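Local coordinates for nitrogenase molybdenum-iron protein alpha chain (Clostridium pasteurianum, PDB 4WES) that forms, with the beta chain, the molybdenum-iron component of nitrogenase, which reduces dinitrogen to ammonium on an iron-molybdenum cofactor, at residues Ser22-Ile27 / Ala39-Val44; Asp226-Lys231 / Ala491-Val496; Gly291-Leu296 / Glu314-Glu319; Ala300-Asp305 / Val422-Tyr427; Thr350-Leu355 / Lys432-Gly437. All coordinates share one frame; numbering follows the deposited sequence. Where two conformers were deposited one is given.

Contact 1: residues Ser22-Ile27 / Ala39-Val44; sequences SGHIVI and ANTRTV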
# COMPACT_ATOMS: atom_id res chain seq x y z
N SER A 22 -33.16 -12.50 36.77
CA SER A 22 -32.71 -13.54 37.67
C SER A 22 -32.92 -14.91 37.08
O SER A 22 -32.07 -15.77 37.20
CB SER A 22 -33.44 -13.45 39.00
OG SER A 22 -32.99 -14.42 39.92
N GLY A 23 -34.07 -15.13 36.44
CA GLY A 23 -34.34 -16.45 35.91
C GLY A 23 -33.49 -16.87 34.73
O GLY A 23 -33.42 -18.05 34.40
N HIS A 24 -32.82 -15.90 34.08
CA HIS A 24 -31.96 -16.15 32.92
C HIS A 24 -30.53 -16.54 33.30
O HIS A 24 -29.70 -16.76 32.41
CB HIS A 24 -31.94 -14.91 32.04
CG HIS A 24 -33.27 -14.59 31.43
ND1 HIS A 24 -33.59 -14.89 30.11
CD2 HIS A 24 -34.37 -14.03 31.97
CE1 HIS A 24 -34.84 -14.52 29.88
NE2 HIS A 24 -35.33 -13.98 30.99
N ILE A 25 -30.24 -16.58 34.60
CA ILE A 25 -28.88 -16.84 35.08
C ILE A 25 -29.00 -17.99 36.07
O ILE A 25 -29.74 -17.87 37.04
CB ILE A 25 -28.28 -15.60 35.76
CG1 ILE A 25 -28.25 -14.44 34.81
CG2 ILE A 25 -26.88 -15.92 36.26
CD1 ILE A 25 -28.04 -13.11 35.49
N VAL A 26 -28.29 -19.08 35.83
CA VAL A 26 -28.34 -20.21 36.74
C VAL A 26 -26.96 -20.78 36.92
O VAL A 26 -26.12 -20.75 36.01
CB VAL A 26 -29.33 -21.32 36.31
CG1 VAL A 26 -30.77 -20.82 36.33
CG2 VAL A 26 -28.98 -21.89 34.95
N ILE A 27 -26.71 -21.30 38.12
CA ILE A 27 -25.45 -21.95 38.44
C ILE A 27 -25.69 -23.46 38.57
O ILE A 27 -26.55 -23.89 39.33
CB ILE A 27 -24.81 -21.35 39.72
CG1 ILE A 27 -24.46 -19.84 39.50
CG2 ILE A 27 -23.57 -22.13 40.12
CD1 ILE A 27 -24.04 -19.08 40.75
N ALA A 39 -35.60 -18.75 29.12
CA ALA A 39 -34.99 -18.48 27.82
C ALA A 39 -36.07 -18.16 26.81
O ALA A 39 -37.25 -18.43 27.03
CB ALA A 39 -34.18 -19.69 27.38
N ASN A 40 -35.66 -17.59 25.68
CA ASN A 40 -36.59 -17.30 24.59
C ASN A 40 -37.76 -16.43 25.02
O ASN A 40 -38.89 -16.64 24.63
CB ASN A 40 -37.06 -18.62 23.94
CG ASN A 40 -37.88 -18.42 22.67
OD1 ASN A 40 -38.84 -19.21 22.41
ND2 ASN A 40 -37.56 -17.44 21.90
N THR A 41 -37.45 -15.43 25.84
CA THR A 41 -38.40 -14.37 26.18
C THR A 41 -37.90 -13.07 25.57
O THR A 41 -36.80 -12.98 25.04
CB THR A 41 -38.58 -14.23 27.69
OG1 THR A 41 -37.37 -13.79 28.28
CG2 THR A 41 -39.01 -15.54 28.35
N ARG A 42 -38.72 -12.03 25.66
CA ARG A 42 -38.38 -10.76 25.06
C ARG A 42 -37.09 -10.19 25.65
O ARG A 42 -36.69 -10.47 26.78
CB ARG A 42 -39.52 -9.75 25.22
CG ARG A 42 -39.72 -9.26 26.64
CD ARG A 42 -40.67 -8.08 26.68
NE ARG A 42 -42.05 -8.46 26.50
CZ ARG A 42 -43.09 -7.65 26.67
NH1 ARG A 42 -42.89 -6.38 27.01
NH2 ARG A 42 -44.32 -8.10 26.49
N THR A 43 -36.40 -9.39 24.85
CA THR A 43 -35.25 -8.66 25.32
C THR A 43 -35.71 -7.51 26.19
O THR A 43 -36.67 -6.81 25.86
CB THR A 43 -34.47 -8.06 24.14
OG1 THR A 43 -34.31 -9.07 23.12
CG2 THR A 43 -33.14 -7.54 24.57
N VAL A 44 -35.04 -7.27 27.32
CA VAL A 44 -35.33 -6.06 28.10
C VAL A 44 -34.86 -4.84 27.31
O VAL A 44 -33.70 -4.76 26.92
CB VAL A 44 -34.61 -6.11 29.46
CG1 VAL A 44 -34.89 -4.83 30.22
CG2 VAL A 44 -35.04 -7.31 30.28

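Contact 2: residues Asp226-Lys231 / Ala491-Val496; sequences DRVLEK and AGFRGV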
# COMPACT_ATOMS: atom_id res chain seq x y z
N ASP A 226 -17.78 -33.00 4.85
CA ASP A 226 -18.09 -33.84 3.69
C ASP A 226 -16.88 -34.63 3.28
O ASP A 226 -16.98 -35.79 2.85
CB ASP A 226 -18.60 -33.01 2.51
CG ASP A 226 -19.95 -32.39 2.78
OD1 ASP A 226 -20.56 -32.66 3.84
OD2 ASP A 226 -20.39 -31.63 1.89
N ARG A 227 -15.69 -34.04 3.33
CA ARG A 227 -14.46 -34.73 2.94
C ARG A 227 -14.33 -36.05 3.70
O ARG A 227 -14.04 -37.11 3.11
CB ARG A 227 -13.26 -33.82 3.25
CG ARG A 227 -11.92 -34.41 2.85
CD ARG A 227 -10.76 -33.52 3.23
NE ARG A 227 -10.59 -33.41 4.67
CZ ARG A 227 -10.04 -34.33 5.46
NH1 ARG A 227 -9.54 -35.45 4.93
NH2 ARG A 227 -10.00 -34.17 6.77
N VAL A 228 -14.54 -35.98 5.01
CA VAL A 228 -14.40 -37.16 5.86
C VAL A 228 -15.54 -38.14 5.66
O VAL A 228 -15.32 -39.35 5.58
CB VAL A 228 -14.23 -36.77 7.36
CG1 VAL A 228 -14.22 -37.95 8.26
CG2 VAL A 228 -12.91 -36.05 7.49
N LEU A 229 -16.77 -37.64 5.56
CA LEU A 229 -17.92 -38.52 5.37
C LEU A 229 -17.79 -39.28 4.05
O LEU A 229 -18.08 -40.49 3.99
CB LEU A 229 -19.21 -37.70 5.40
CG LEU A 229 -19.57 -37.11 6.76
CD1 LEU A 229 -20.73 -36.14 6.64
CD2 LEU A 229 -19.84 -38.20 7.77
N GLU A 230 -17.38 -38.59 3.00
CA GLU A 230 -17.24 -39.24 1.70
C GLU A 230 -16.08 -40.25 1.71
O GLU A 230 -16.19 -41.31 1.04
CB GLU A 230 -17.08 -38.17 0.61
CG GLU A 230 -18.40 -37.43 0.41
CD GLU A 230 -18.37 -36.18 -0.46
OE1 GLU A 230 -19.48 -35.71 -0.80
OE2 GLU A 230 -17.29 -35.67 -0.85
N LYS A 231 -15.00 -39.98 2.44
CA LYS A 231 -13.92 -40.96 2.57
C LYS A 231 -14.41 -42.27 3.21
O LYS A 231 -13.97 -43.36 2.82
CB LYS A 231 -12.77 -40.42 3.45
CG LYS A 231 -11.72 -39.59 2.79
CD LYS A 231 -10.74 -39.06 3.83
CE LYS A 231 -9.80 -40.13 4.30
NZ LYS A 231 -8.61 -39.52 4.95
N ALA A 491 -14.64 -26.65 11.88
CA ALA A 491 -15.21 -27.99 12.07
C ALA A 491 -14.32 -29.06 11.45
O ALA A 491 -13.48 -28.78 10.61
CB ALA A 491 -16.61 -28.03 11.43
N GLY A 492 -14.60 -30.29 11.84
CA GLY A 492 -13.88 -31.44 11.30
C GLY A 492 -12.45 -31.55 11.83
O GLY A 492 -12.00 -30.75 12.66
N PHE A 493 -11.74 -32.56 11.33
CA PHE A 493 -10.41 -32.82 11.83
C PHE A 493 -9.44 -31.70 11.48
O PHE A 493 -8.66 -31.27 12.32
CB PHE A 493 -9.90 -34.15 11.28
CG PHE A 493 -10.57 -35.35 11.88
CD1 PHE A 493 -10.31 -35.74 13.18
CD2 PHE A 493 -11.43 -36.14 11.14
CE1 PHE A 493 -10.90 -36.87 13.73
CE2 PHE A 493 -12.01 -37.27 11.68
CZ PHE A 493 -11.76 -37.62 12.97
N ARG A 494 -9.46 -31.25 10.23
CA ARG A 494 -8.59 -30.12 9.86
C ARG A 494 -9.00 -28.86 10.59
O ARG A 494 -8.14 -27.98 10.86
CB ARG A 494 -8.59 -29.86 8.36
CG ARG A 494 -7.94 -31.00 7.63
CD ARG A 494 -7.90 -30.75 6.16
NE ARG A 494 -7.39 -31.92 5.47
CZ ARG A 494 -7.47 -32.08 4.16
NH1 ARG A 494 -8.02 -31.12 3.41
NH2 ARG A 494 -7.02 -33.18 3.60
N GLY A 495 -10.28 -28.73 10.91
CA GLY A 495 -10.75 -27.59 11.68
C GLY A 495 -10.16 -27.49 13.07
O GLY A 495 -9.93 -26.39 13.56
N VAL A 496 -9.97 -28.62 13.75
CA VAL A 496 -9.35 -28.58 15.07
C VAL A 496 -7.97 -27.91 14.95
O VAL A 496 -7.60 -27.11 15.82
CB VAL A 496 -9.23 -29.98 15.69
CG1 VAL A 496 -8.64 -29.90 17.08
CG2 VAL A 496 -10.56 -30.70 15.75

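Contact 3: residues Gly291-Leu296 / Glu314-Glu319; sequences GIVETL and EVIAEE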
# COMPACT_ATOMS: atom_id res chain seq x y z
N GLY A 291 -15.99 -34.81 19.57
CA GLY A 291 -17.29 -34.66 18.95
C GLY A 291 -17.41 -35.42 17.65
O GLY A 291 -18.37 -36.18 17.45
N ILE A 292 -16.44 -35.23 16.78
CA ILE A 292 -16.43 -35.87 15.48
C ILE A 292 -16.38 -37.38 15.61
O ILE A 292 -17.14 -38.10 14.93
CB ILE A 292 -15.22 -35.40 14.65
CG1 ILE A 292 -15.25 -33.90 14.42
CG2 ILE A 292 -15.14 -36.16 13.34
CD1 ILE A 292 -13.88 -33.31 14.15
N VAL A 293 -15.50 -37.87 16.45
CA VAL A 293 -15.33 -39.32 16.63
C VAL A 293 -16.63 -39.96 17.10
O VAL A 293 -17.08 -41.00 16.61
CB VAL A 293 -14.18 -39.61 17.61
CG1 VAL A 293 -14.16 -41.08 18.02
CG2 VAL A 293 -12.87 -39.25 16.98
N GLU A 294 -17.24 -39.33 18.11
CA GLU A 294 -18.52 -39.84 18.66
C GLU A 294 -19.60 -39.82 17.57
O GLU A 294 -20.36 -40.79 17.43
CB GLU A 294 -18.97 -39.01 19.86
CG GLU A 294 -20.32 -39.39 20.41
CD GLU A 294 -20.66 -38.65 21.70
OE1 GLU A 294 -20.45 -37.42 21.77
OE2 GLU A 294 -21.13 -39.32 22.64
N THR A 295 -19.66 -38.73 16.80
CA THR A 295 -20.64 -38.61 15.72
C THR A 295 -20.46 -39.76 14.72
O THR A 295 -21.43 -40.42 14.33
CB THR A 295 -20.46 -37.27 15.01
OG1 THR A 295 -20.75 -36.19 15.90
CG2 THR A 295 -21.38 -37.19 13.79
N LEU A 296 -19.25 -39.96 14.24
CA LEU A 296 -18.99 -40.97 13.23
C LEU A 296 -19.32 -42.35 13.77
O LEU A 296 -19.84 -43.21 13.06
CB LEU A 296 -17.54 -40.90 12.76
CG LEU A 296 -17.15 -39.63 12.01
CD1 LEU A 296 -15.65 -39.65 11.73
CD2 LEU A 296 -17.93 -39.50 10.71
N GLU A 314 -10.87 -46.92 10.35
CA GLU A 314 -9.65 -46.63 9.58
C GLU A 314 -9.49 -45.12 9.37
O GLU A 314 -8.39 -44.59 9.52
CB GLU A 314 -9.68 -47.30 8.21
CG GLU A 314 -9.54 -48.80 8.30
CD GLU A 314 -9.76 -49.52 6.98
OE1 GLU A 314 -10.17 -48.88 5.97
OE2 GLU A 314 -9.49 -50.74 6.99
N VAL A 315 -10.57 -44.45 8.97
CA VAL A 315 -10.49 -43.03 8.69
C VAL A 315 -10.23 -42.21 9.96
O VAL A 315 -9.39 -41.31 9.96
CB VAL A 315 -11.75 -42.55 7.94
CG1 VAL A 315 -11.80 -41.03 7.85
CG2 VAL A 315 -11.79 -43.18 6.54
N ILE A 316 -10.91 -42.56 11.05
CA ILE A 316 -10.65 -41.90 12.34
C ILE A 316 -9.16 -42.02 12.69
O ILE A 316 -8.50 -41.02 13.02
CB ILE A 316 -11.53 -42.47 13.47
CG1 ILE A 316 -12.99 -42.02 13.29
CG2 ILE A 316 -11.01 -42.05 14.84
CD1 ILE A 316 -13.94 -42.76 14.17
N ALA A 317 -8.61 -43.23 12.59
CA ALA A 317 -7.23 -43.42 13.00
C ALA A 317 -6.25 -42.63 12.13
O ALA A 317 -5.31 -42.02 12.65
CB ALA A 317 -6.88 -44.89 12.97
N GLU A 318 -6.49 -42.62 10.81
CA GLU A 318 -5.56 -41.93 9.93
C GLU A 318 -5.67 -40.41 10.10
O GLU A 318 -4.66 -39.69 10.07
CB GLU A 318 -5.71 -42.33 8.47
CG GLU A 318 -6.84 -41.77 7.73
CD GLU A 318 -6.99 -42.41 6.38
OE1 GLU A 318 -6.22 -43.34 6.06
OE2 GLU A 318 -7.90 -42.04 5.67
N GLU A 319 -6.89 -39.90 10.26
CA GLU A 319 -7.09 -38.47 10.44
C GLU A 319 -6.44 -37.98 11.75
O GLU A 319 -5.79 -36.93 11.79
CB GLU A 319 -8.58 -38.15 10.41
CG GLU A 319 -9.25 -38.31 9.05
CD GLU A 319 -8.87 -37.25 8.03
OE1 GLU A 319 -8.59 -36.08 8.42
OE2 GLU A 319 -8.98 -37.53 6.82

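Contact 4: residues Ala300-Asp305 / Val422-Tyr427; sequences AKCFDD and VPLSSY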
# COMPACT_ATOMS: atom_id res chain seq x y z
N ALA A 300 -22.20 -44.97 12.38
CA ALA A 300 -21.88 -46.34 12.01
C ALA A 300 -22.80 -47.32 12.75
O ALA A 300 -23.24 -48.31 12.20
CB ALA A 300 -20.43 -46.66 12.30
N LYS A 301 -23.12 -47.02 14.01
CA LYS A 301 -24.05 -47.86 14.75
C LYS A 301 -25.44 -47.88 14.10
O LYS A 301 -26.09 -48.92 14.03
CB LYS A 301 -24.16 -47.41 16.20
CG LYS A 301 -22.94 -47.76 17.04
CD LYS A 301 -22.92 -47.10 18.40
CE LYS A 301 -21.59 -47.35 19.08
NZ LYS A 301 -21.50 -46.67 20.38
N CYS A 302 -25.88 -46.72 13.61
CA CYS A 302 -27.19 -46.65 12.96
C CYS A 302 -27.24 -47.47 11.69
O CYS A 302 -28.24 -48.16 11.44
CB CYS A 302 -27.58 -45.19 12.67
SG CYS A 302 -27.94 -44.18 14.11
N PHE A 303 -26.21 -47.39 10.85
CA PHE A 303 -26.19 -48.11 9.59
C PHE A 303 -25.90 -49.60 9.77
O PHE A 303 -26.36 -50.44 8.97
CB PHE A 303 -25.24 -47.46 8.59
CG PHE A 303 -25.83 -46.26 7.91
CD1 PHE A 303 -25.67 -45.00 8.43
CD2 PHE A 303 -26.57 -46.38 6.76
CE1 PHE A 303 -26.23 -43.91 7.82
CE2 PHE A 303 -27.14 -45.30 6.13
CZ PHE A 303 -26.96 -44.03 6.66
N ASP A 304 -25.12 -49.95 10.79
CA ASP A 304 -24.69 -51.31 11.08
C ASP A 304 -24.30 -52.11 9.83
O ASP A 304 -24.78 -53.21 9.58
CB ASP A 304 -25.78 -52.01 11.87
CG ASP A 304 -25.30 -53.30 12.53
OD1 ASP A 304 -24.07 -53.49 12.73
OD2 ASP A 304 -26.19 -54.10 12.85
N ASP A 305 -23.40 -51.53 9.07
CA ASP A 305 -22.82 -52.12 7.89
C ASP A 305 -21.33 -52.43 8.19
O ASP A 305 -20.57 -51.54 8.55
CB ASP A 305 -22.92 -51.10 6.75
CG ASP A 305 -22.35 -51.60 5.45
OD1 ASP A 305 -21.12 -51.60 5.27
OD2 ASP A 305 -23.12 -51.96 4.55
N VAL A 422 -26.99 -43.76 21.43
CA VAL A 422 -27.09 -43.04 20.18
C VAL A 422 -28.22 -42.02 20.32
O VAL A 422 -29.32 -42.39 20.74
CB VAL A 422 -27.37 -44.02 19.02
CG1 VAL A 422 -27.55 -43.28 17.71
CG2 VAL A 422 -26.25 -45.05 18.90
N PRO A 423 -27.96 -40.74 19.98
CA PRO A 423 -28.92 -39.67 20.27
C PRO A 423 -29.97 -39.54 19.15
O PRO A 423 -30.09 -38.51 18.47
CB PRO A 423 -28.04 -38.43 20.36
CG PRO A 423 -26.92 -38.73 19.40
CD PRO A 423 -26.65 -40.21 19.56
N LEU A 424 -30.71 -40.64 18.95
CA LEU A 424 -31.81 -40.66 17.99
C LEU A 424 -32.95 -39.76 18.49
O LEU A 424 -33.50 -39.96 19.57
CB LEU A 424 -32.30 -42.09 17.75
CG LEU A 424 -31.48 -42.89 16.75
CD1 LEU A 424 -31.68 -44.37 16.94
CD2 LEU A 424 -31.84 -42.50 15.32
N SER A 425 -33.29 -38.78 17.67
CA SER A 425 -34.36 -37.82 17.97
C SER A 425 -34.23 -37.26 19.36
O SER A 425 -35.21 -37.08 20.06
CB SER A 425 -35.73 -38.49 17.73
OG SER A 425 -35.74 -39.05 16.42
N SER A 426 -33.00 -36.94 19.76
CA SER A 426 -32.79 -36.42 21.10
C SER A 426 -31.63 -35.46 21.10
O SER A 426 -30.80 -35.41 20.18
CB SER A 426 -32.60 -37.55 22.08
OG SER A 426 -31.44 -38.24 21.78
N TYR A 427 -31.58 -34.62 22.15
CA TYR A 427 -30.49 -33.66 22.36
C TYR A 427 -30.46 -33.36 23.82
O TYR A 427 -31.44 -32.83 24.36
CB TYR A 427 -30.74 -32.39 21.57
CG TYR A 427 -29.71 -31.27 21.73
CD1 TYR A 427 -28.35 -31.54 21.90
CD2 TYR A 427 -30.10 -29.94 21.71
CE1 TYR A 427 -27.43 -30.53 22.00
CE2 TYR A 427 -29.18 -28.91 21.81
CZ TYR A 427 -27.85 -29.20 21.96
OH TYR A 427 -26.92 -28.17 22.01

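Contact 5: residues Thr350-Leu355 / Lys432-Gly437; sequences TYMNML and KEMHDG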
# COMPACT_ATOMS: atom_id res chain seq x y z
N THR A 350 -21.37 -26.62 21.17
CA THR A 350 -20.62 -27.54 20.30
C THR A 350 -19.10 -27.36 20.37
O THR A 350 -18.38 -28.30 20.10
CB THR A 350 -21.17 -27.49 18.88
OG1 THR A 350 -21.11 -26.16 18.42
CG2 THR A 350 -22.57 -28.05 18.82
N TYR A 351 -18.62 -26.15 20.72
CA TYR A 351 -17.18 -25.92 20.89
C TYR A 351 -16.59 -26.42 22.22
O TYR A 351 -15.38 -26.42 22.40
CB TYR A 351 -16.84 -24.42 20.63
CG TYR A 351 -16.69 -24.17 19.15
CD1 TYR A 351 -15.43 -24.14 18.59
CD2 TYR A 351 -17.78 -24.00 18.32
CE1 TYR A 351 -15.27 -24.01 17.23
CE2 TYR A 351 -17.65 -23.86 16.94
CZ TYR A 351 -16.38 -23.85 16.38
OH TYR A 351 -16.17 -23.78 15.04
N MET A 352 -17.44 -26.83 23.15
CA MET A 352 -16.95 -27.17 24.49
C MET A 352 -15.99 -28.35 24.49
O MET A 352 -14.99 -28.33 25.24
CB MET A 352 -18.12 -27.46 25.42
CG MET A 352 -18.79 -26.19 25.90
SD MET A 352 -20.20 -26.52 26.96
CE MET A 352 -20.52 -24.86 27.55
N ASN A 353 -16.28 -29.41 23.73
CA ASN A 353 -15.42 -30.59 23.84
C ASN A 353 -14.01 -30.34 23.32
O ASN A 353 -13.05 -30.91 23.83
CB ASN A 353 -16.05 -31.82 23.18
CG ASN A 353 -15.94 -31.84 21.65
OD1 ASN A 353 -14.95 -32.30 21.10
ND2 ASN A 353 -16.95 -31.35 20.97
N MET A 354 -13.89 -29.43 22.34
CA MET A 354 -12.59 -29.08 21.80
C MET A 354 -11.79 -28.34 22.86
O MET A 354 -10.62 -28.67 23.14
CB MET A 354 -12.77 -28.26 20.53
CG MET A 354 -11.45 -27.89 19.89
SD MET A 354 -11.50 -27.65 18.13
CE MET A 354 -12.83 -26.44 17.94
N LEU A 355 -12.40 -27.34 23.49
CA LEU A 355 -11.70 -26.63 24.57
C LEU A 355 -11.29 -27.58 25.69
O LEU A 355 -10.16 -27.49 26.21
CB LEU A 355 -12.58 -25.51 25.11
CG LEU A 355 -12.81 -24.36 24.12
CD1 LEU A 355 -13.76 -23.34 24.71
CD2 LEU A 355 -11.52 -23.69 23.71
N LYS A 432 -25.86 -30.19 30.54
CA LYS A 432 -25.40 -31.54 30.88
C LYS A 432 -23.91 -31.67 30.69
O LYS A 432 -23.25 -32.41 31.45
CB LYS A 432 -26.11 -32.60 30.05
CG LYS A 432 -27.33 -33.20 30.72
CD LYS A 432 -28.60 -32.89 29.96
CE LYS A 432 -29.68 -33.95 30.05
NZ LYS A 432 -30.71 -33.61 29.05
N GLU A 433 -23.36 -30.98 29.69
CA GLU A 433 -21.95 -31.13 29.36
C GLU A 433 -21.05 -30.28 30.24
O GLU A 433 -19.85 -30.54 30.33
CB GLU A 433 -21.75 -30.77 27.88
CG GLU A 433 -20.36 -31.09 27.35
CD GLU A 433 -20.31 -31.28 25.86
OE1 GLU A 433 -21.34 -31.66 25.27
OE2 GLU A 433 -19.22 -31.08 25.31
N MET A 434 -21.59 -29.27 30.90
CA MET A 434 -20.80 -28.34 31.70
C MET A 434 -20.46 -28.95 33.06
O MET A 434 -21.16 -29.82 33.58
CB MET A 434 -21.58 -27.06 31.91
CG MET A 434 -21.79 -26.34 30.58
SD MET A 434 -22.80 -24.84 30.67
CE MET A 434 -21.75 -23.77 31.63
N HIS A 435 -19.36 -28.53 33.63
CA HIS A 435 -19.03 -29.11 34.91
C HIS A 435 -19.69 -28.37 36.07
O HIS A 435 -20.26 -27.30 35.92
CB HIS A 435 -17.53 -29.27 35.07
CG HIS A 435 -16.79 -27.99 35.22
ND1 HIS A 435 -16.80 -27.27 36.40
CD2 HIS A 435 -15.94 -27.35 34.39
CE1 HIS A 435 -16.01 -26.21 36.27
NE2 HIS A 435 -15.48 -26.23 35.05
N ASP A 436 -19.65 -28.99 37.24
CA ASP A 436 -20.28 -28.41 38.41
C ASP A 436 -19.59 -27.10 38.78
O ASP A 436 -18.38 -26.96 38.61
CB ASP A 436 -20.23 -29.38 39.59
CG ASP A 436 -21.19 -30.56 39.42
OD1 ASP A 436 -22.08 -30.49 38.55
OD2 ASP A 436 -21.05 -31.57 40.17
N GLY A 437 -20.38 -26.14 39.26
CA GLY A 437 -19.88 -24.82 39.66
C GLY A 437 -19.80 -23.75 38.59
O GLY A 437 -19.31 -22.66 38.81
O HOH W 1 -18.95 -30.02 22.80

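Contact 1: residues Ser22-Ile27 / Ala39-Val44
The imidazole of His24 meets Thr41 rim first: the hydroxyl oxygen lies in the plane of the ring at its edge, with His24 CE1 to Thr41 OG1 at 3.1 Å. The neighbouring ring nitrogen is slightly farther off, His24 NE2 to Thr41 OG1 being 3.4 Å. With chi1 at 65°, Thr41 OG1 sits between the backbone N and the carbonyl carbon and faces the ring edge, while CG2 is turned beside the backbone N. Near the same end of the ring comes the backbone of Ala39, with His24 CE1 to Ala39 N at 4.4 Å, its methyl pointing away from residues 22-27. The ring's main polar partner is Asp442: ND1 is hydrogen-bonded to its OD2, and the backbones of the two residues are also bonded. A type I beta turn from Ser22 to Ile25, closed by Ile25 N to Ser22 O at 3.3 Å, carries the histidine just ahead of strand 25-27. That strand is antiparallel to strand 439-441 and forms an outer edge of the five-stranded mixed sheet within this chain, so the contact is packing between the entry to an edge strand and the irregular loop leading to helix 54-63.

Contact 2: residues Asp226-Lys231 / Ala491-Val496
Arg227 sends CG opposite its backbone N (chi1 -178°) and then bends at chi3 (67°), which lays its guanidinium flat against that of Arg494, whose chain runs extended from CG to NE. The two planes are 2° from parallel and their centres are 3.7 Å apart, although the side chains themselves cross at about a right angle. Arg227 NE stands over the centre of the Arg494 group, 3.4 Å from Arg494 CZ. On the opposite face of the Arg227 guanidinium, toward the rim, lies CG2 of Val228, its neighbour in sequence. The pair lies among carboxylates that probably compensate its charge: Arg227 NH2 is salt-bridged to Glu224 OE1 and NH1 to Glu319 OE2. Glu224 OE1 also accepts the backbone N-H of Arg494, tying the start of the second helix to the same acid. Beside the stack, Val228 CG2 meets the edge of the Phe493 ring, 3.9 Å from Phe493 CD2, and Val228 CG1 comes to 4.1 Å from Phe493 CE2. The contact thus joins helix 221-232 to the first turn of helix 492-507, with Val315 and Ile320 of helix 306-334 and Ile292 of helix 289-303 packed against its apolar side.

Contact 3: residues Gly291-Leu296 / Glu314-Glu319
Ile316 divides its two branches between Val293 and Leu296, three residues apart on the facing helix. Its CG1 comes to 3.9 Å from Leu296 CD1 as the two side chains slide past each other in opposite directions. Its CG2 meets Val293 CG2 at 4.0 Å, crossing at about a right angle, but this holds for one of two valine conformers and is less certain than the Leu296 contact. Ile316 CG1 lies beside the backbone N (chi1 -72°) and CG2 beside the carbonyl carbon. This buried side is extended by Leu229 and Ile232 of helix 221-232, which pack on Leu296. Away from it, helix 306-334 turns Ala317 and Glu318 outward to solvent, Glu318 OE2 being salt-bridged to Lys231 NZ, and Glu294 is exposed on helix 289-303. Buried Thr295 bonds through OG1 to Gly291 O at 2.8 Å, from above the carbonyl plane, and also to Asn285 N. No polar bond is found between residues 291-296 and 314-319, so what they share directly is apolar packing.

Contact 4: residues Ala300-Asp305 / Val422-Tyr427
Val422 sits opposite the last turn of helix 289-303, its CA 7.9 Å from that of Lys301, in an irregular segment where Pro423 centres an inverse gamma turn, with a weak bond from Leu424 N to Val422 O. The valine splits its methyls between two consecutive helix residues. CG1, pointing away from the valine's own N (chi1 177°), comes to 3.7 Å from Cys302 SG, whereas CG2 lies against the aliphatic part of Lys301, 3.9 Å from its CD and 4.2 Å from its CB. The lysine chain is extended beyond CG and crosses the valine obliquely, so methylenes rather than the ammonium do the touching. Leu424 adds a looser approach, CD2 standing 4.4 Å from Cys302 SG. Across the inverse gamma turn, Val422 and Leu424, one on each flank of Pro423, thus both approach the same thiol. This segment follows helix 411-419 and runs along strand 281-283, an outermost strand of a four-stranded parallel sheet: Pro423 and Ser425 are bonded through their backbones to Lys283 and Trp281, and both Val422 and Leu424 rest on Ile282. Leu417 of helix 411-419 touches Lys301, Val422 and Leu424 alike. Beyond Cys302 the helix gives way at Asp304, which has positive phi (41°), and Asp305 N-caps the next helix, its OD1 taking the N-H of Leu308.

Contact 5: residues Thr350-Leu355 / Lys432-Gly437
Helix 352-357, in the beta-alpha-beta crossover from strand 338-343 to the parallel strand 361-367, meets the end of the short helix 430-433 here through a methionine pair and a bridging water. Met352 CE reaches Met434 CG at 3.6 Å and Met434 SD at 3.9 Å; the extended Met352 chain crosses that of Met434, which bends at chi3 (67°). Both rest on Ala365 of strand 361-367. Beside this apolar patch the carboxylate of Glu433 approaches Met352 and Asn353, OE2 lying 3.8 Å from Met352 CB. The glutamate is stretched out, its CG trans to the main-chain nitrogen (chi1 -171°), and the other oxygen, OE1, bonds to His349 NE2. Asn353 ND2 bonds to Ile287 O. The water accepts from Asn353 N at 2.9 Å and from Asn353 ND2 at 3.0 Å, and lies 2.7 Å from Glu433 OE2, to which it can donate.

Overall arrangement
From the N terminus, contact 1 closes first, a short loop of 11 residues that is complete before any other begins. Contact 2 then opens at residues 226-231 and closes only at 491-496, enclosing contacts 3, 4 and 5. Within that span contact 3 joins successive helices and closes before contact 5 opens. Contact 4 begins between the two segments of contact 3 and ends between those of contact 5, so it crosses both. Contacts 2 and 3 touch and join four helices, their centres about 9 Å apart, whereas contact 1 lies across the chain's centre from contact 2. Contact 4 reaches the 281-283 sheet; contacts 1 and 5 adjoin the mixed sheet.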